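Local structure of conserved hypothetical protein NMB0706 (Neisseria meningitidis, 1RV9) at residues A99-D104 against Q147-A152. The protein is of unknown function, though it belongs to the YfiH-like family named for multi-copper polyphenol oxidoreductases (laccases), so an enzymatic role is probable. Sequence-based numbering, arbitrary orientation.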
ATOM      1  N   ALA A  99      -8.866  -0.549 -10.219  1.00 11.53           N
ATOM      2  CA  ALA A  99      -8.488  -1.667  -9.372  1.00  9.87           C
ATOM      3  C   ALA A  99      -7.665  -1.167  -8.204  1.00  8.30           C
ATOM      4  O   ALA A  99      -7.184  -0.036  -8.217  1.00  8.06           O
ATOM      5  CB  ALA A  99      -7.690  -2.673 -10.180  1.00 10.37           C
ATOM      6  N   ASP A 100      -7.484  -2.022  -7.204  1.00  6.24           N
ATOM      7  CA  ASP A 100      -6.734  -1.629  -6.025  1.00  6.45           C
ATOM      8  C   ASP A 100      -5.613  -2.573  -5.627  1.00  6.27           C
ATOM      9  O   ASP A 100      -5.073  -2.473  -4.528  1.00  7.39           O
ATOM     10  CB  ASP A 100      -7.701  -1.410  -4.863  1.00  7.95           C
ATOM     11  CG  ASP A 100      -8.546  -0.167  -5.055  1.00  8.59           C
ATOM     12  OD1 ASP A 100      -8.169   0.893  -4.512  1.00  7.17           O
ATOM     13  OD2 ASP A 100      -9.574  -0.244  -5.765  1.00  9.48           O
ATOM     14  N   ALA A 101      -5.255  -3.480  -6.527  1.00  6.55           N
ATOM     15  CA  ALA A 101      -4.155  -4.412  -6.275  1.00  5.93           C
ATOM     16  C   ALA A 101      -3.715  -5.009  -7.598  1.00  5.77           C
ATOM     17  O   ALA A 101      -4.498  -5.080  -8.544  1.00  6.56           O
ATOM     18  CB  ALA A 101      -4.594  -5.530  -5.322  1.00  7.15           C
ATOM     19  N   SER A 102      -2.453  -5.409  -7.676  1.00  5.30           N
ATOM     20  CA  SER A 102      -1.954  -6.037  -8.891  1.00  5.16           C
ATOM     21  C   SER A 102      -0.938  -7.109  -8.527  1.00  6.26           C
ATOM     22  O   SER A 102      -0.315  -7.067  -7.458  1.00  6.66           O
ATOM     23  CB  SER A 102      -1.331  -5.004  -9.844  1.00  7.22           C
ATOM     24  OG  SER A 102      -0.064  -4.550  -9.397  1.00  7.12           O
ATOM     25  N   VAL A 103      -0.803  -8.087  -9.413  1.00  7.15           N
ATOM     26  CA  VAL A 103       0.127  -9.189  -9.216  1.00  7.58           C
ATOM     27  C   VAL A 103       0.992  -9.349 -10.460  1.00  7.58           C
ATOM     28  O   VAL A 103       0.621  -8.895 -11.546  1.00  7.57           O
ATOM     29  CB  VAL A 103      -0.630 -10.521  -8.969  1.00  8.10           C
ATOM     30  CG1 VAL A 103      -1.515 -10.400  -7.741  1.00  9.75           C
ATOM     31  CG2 VAL A 103      -1.474 -10.872 -10.184  1.00  9.11           C
ATOM     32  N   ASP A 104       2.150  -9.979 -10.296  1.00  7.14           N
ATOM     33  CA  ASP A 104       3.041 -10.224 -11.422  1.00  7.26           C
ATOM     34  C   ASP A 104       4.013 -11.358 -11.167  1.00  8.24           C
ATOM     35  O   ASP A 104       4.459 -11.563 -10.041  1.00  8.99           O
ATOM     36  CB  ASP A 104       3.854  -8.980 -11.780  1.00  8.95           C
ATOM     37  CG  ASP A 104       4.796  -9.237 -12.938  1.00  8.98           C
ATOM     38  OD1 ASP A 104       6.029  -9.274 -12.728  1.00  8.18           O
ATOM     39  OD2 ASP A 104       4.286  -9.431 -14.065  1.00  8.60           O
ATOM     40  N   GLN A 147      -7.083 -10.831   0.780  1.00  9.21           N
ATOM     41  CA  GLN A 147      -7.416 -12.219   0.477  1.00  9.03           C
ATOM     42  C   GLN A 147      -7.463 -12.444  -1.032  1.00  9.88           C
ATOM     43  O   GLN A 147      -6.985 -13.465  -1.524  1.00 10.63           O
ATOM     44  CB  GLN A 147      -8.763 -12.614   1.101  1.00  9.00           C
ATOM     45  CG  GLN A 147      -8.787 -12.600   2.627  1.00  9.31           C
ATOM     46  CD  GLN A 147      -9.254 -11.276   3.197  1.00 11.93           C
ATOM     47  OE1 GLN A 147      -8.757 -10.214   2.820  1.00 10.50           O
ATOM     48  NE2 GLN A 147     -10.211 -11.332   4.117  1.00 11.41           N
ATOM     49  N   ASN A 148      -8.030 -11.491  -1.770  1.00  9.12           N
ATOM     50  CA  ASN A 148      -8.112 -11.623  -3.223  1.00  8.84           C
ATOM     51  C   ASN A 148      -6.730 -11.549  -3.869  1.00  8.79           C
ATOM     52  O   ASN A 148      -6.466 -12.216  -4.871  1.00  8.03           O
ATOM     53  CB  ASN A 148      -9.015 -10.539  -3.821  1.00  9.97           C
ATOM     54  CG  ASN A 148     -10.463 -10.698  -3.412  1.00 11.77           C
ATOM     55  OD1 ASN A 148     -10.874 -11.766  -2.958  1.00 13.59           O
ATOM     56  ND2 ASN A 148     -11.247  -9.640  -3.583  1.00 12.86           N
ATOM     57  N   THR A 149      -5.849 -10.734  -3.300  1.00  8.64           N
ATOM     58  CA  THR A 149      -4.499 -10.607  -3.840  1.00  9.06           C
ATOM     59  C   THR A 149      -3.745 -11.917  -3.635  1.00  8.36           C
ATOM     60  O   THR A 149      -3.098 -12.429  -4.548  1.00  9.20           O
ATOM     61  CB  THR A 149      -3.742  -9.459  -3.154  1.00  7.91           C
ATOM     62  OG1 THR A 149      -4.434  -8.228  -3.404  1.00  7.73           O
ATOM     63  CG2 THR A 149      -2.311  -9.357  -3.696  1.00  8.56           C
ATOM     64  N   ILE A 150      -3.844 -12.460  -2.428  1.00  8.63           N
ATOM     65  CA  ILE A 150      -3.189 -13.718  -2.097  1.00  9.12           C
ATOM     66  C   ILE A 150      -3.636 -14.814  -3.065  1.00  9.14           C
ATOM     67  O   ILE A 150      -2.816 -15.586  -3.570  1.00  9.82           O
ATOM     68  CB  ILE A 150      -3.531 -14.121  -0.642  1.00  7.99           C
ATOM     69  CG1 ILE A 150      -2.804 -13.185   0.329  1.00  9.35           C
ATOM     70  CG2 ILE A 150      -3.166 -15.578  -0.386  1.00 10.06           C
ATOM     71  CD1 ILE A 150      -3.317 -13.252   1.753  1.00  9.24           C
ATOM     72  N   ALA A 151      -4.936 -14.873  -3.330  1.00 10.40           N
ATOM     73  CA  ALA A 151      -5.478 -15.878  -4.235  1.00 11.01           C
ATOM     74  C   ALA A 151      -4.943 -15.712  -5.651  1.00 11.85           C
ATOM     75  O   ALA A 151      -4.601 -16.694  -6.316  1.00 13.20           O
ATOM     76  CB  ALA A 151      -7.000 -15.802  -4.250  1.00 12.87           C
ATOM     77  N   ALA A 152      -4.862 -14.466  -6.110  1.00 10.34           N
ATOM     78  CA  ALA A 152      -4.392 -14.183  -7.459  1.00 11.34           C
ATOM     79  C   ALA A 152      -2.928 -14.535  -7.701  1.00 12.13           C
ATOM     80  O   ALA A 152      -2.521 -14.768  -8.837  1.00 14.00           O
ATOM     81  CB  ALA A 152      -4.635 -12.718  -7.790  1.00 11.84           C
TER
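Thr149 OG1 is held within its own helix by a hydrogen bond to Val145 O, one turn earlier, and the same atom lies against Ala101 of strand 101-104. Thr149 OG1 is 3.3 Å from CB of Ala101, a close polar-to-methyl touch. Because OG1 sits beside the backbone N (chi1 -61°), the hydroxyl can turn back along the helix while CG2 stands anti to that N. Thr149 CG2 is 4.3 Å from CG1 of Val103. The hydroxyl thus meets one strand residue and the methyl the next but one.

Val103 does its touching with a single branch. Val103 CG1, anti to the carbonyl carbon (chi1 -59°), reaches CB of Ala152 at 3.9 Å. Val103 CG1 also passes 4.1 Å from the backbone O of Thr149. Ala101 and Val103 both turn their CB toward the helix, and Ser102 between them turns its CB away, as alternation along a strand requires. The axes of strand 101-104 and of the helical segment 147-152 run nearly parallel, 16° apart in direction and 8.6 Å at closest approach. The methyls of Ala101 and Ala152 probably help the two come this near.

Val86 and Ala132 on the flanking strands touch both Thr149 and Val103, and Ala134 touches Thr149 and Ala101. Just before the strand, Asp100 OD1 is hydrogen-bonded to His135 ND1 and His82 N, and OD2 bonds Ser83 OG and Ile81 N. The contact itself is helix-on-sheet packing: helix 145-153 lies along one face of the six-stranded mixed sheet in this alpha-beta-beta-alpha fold.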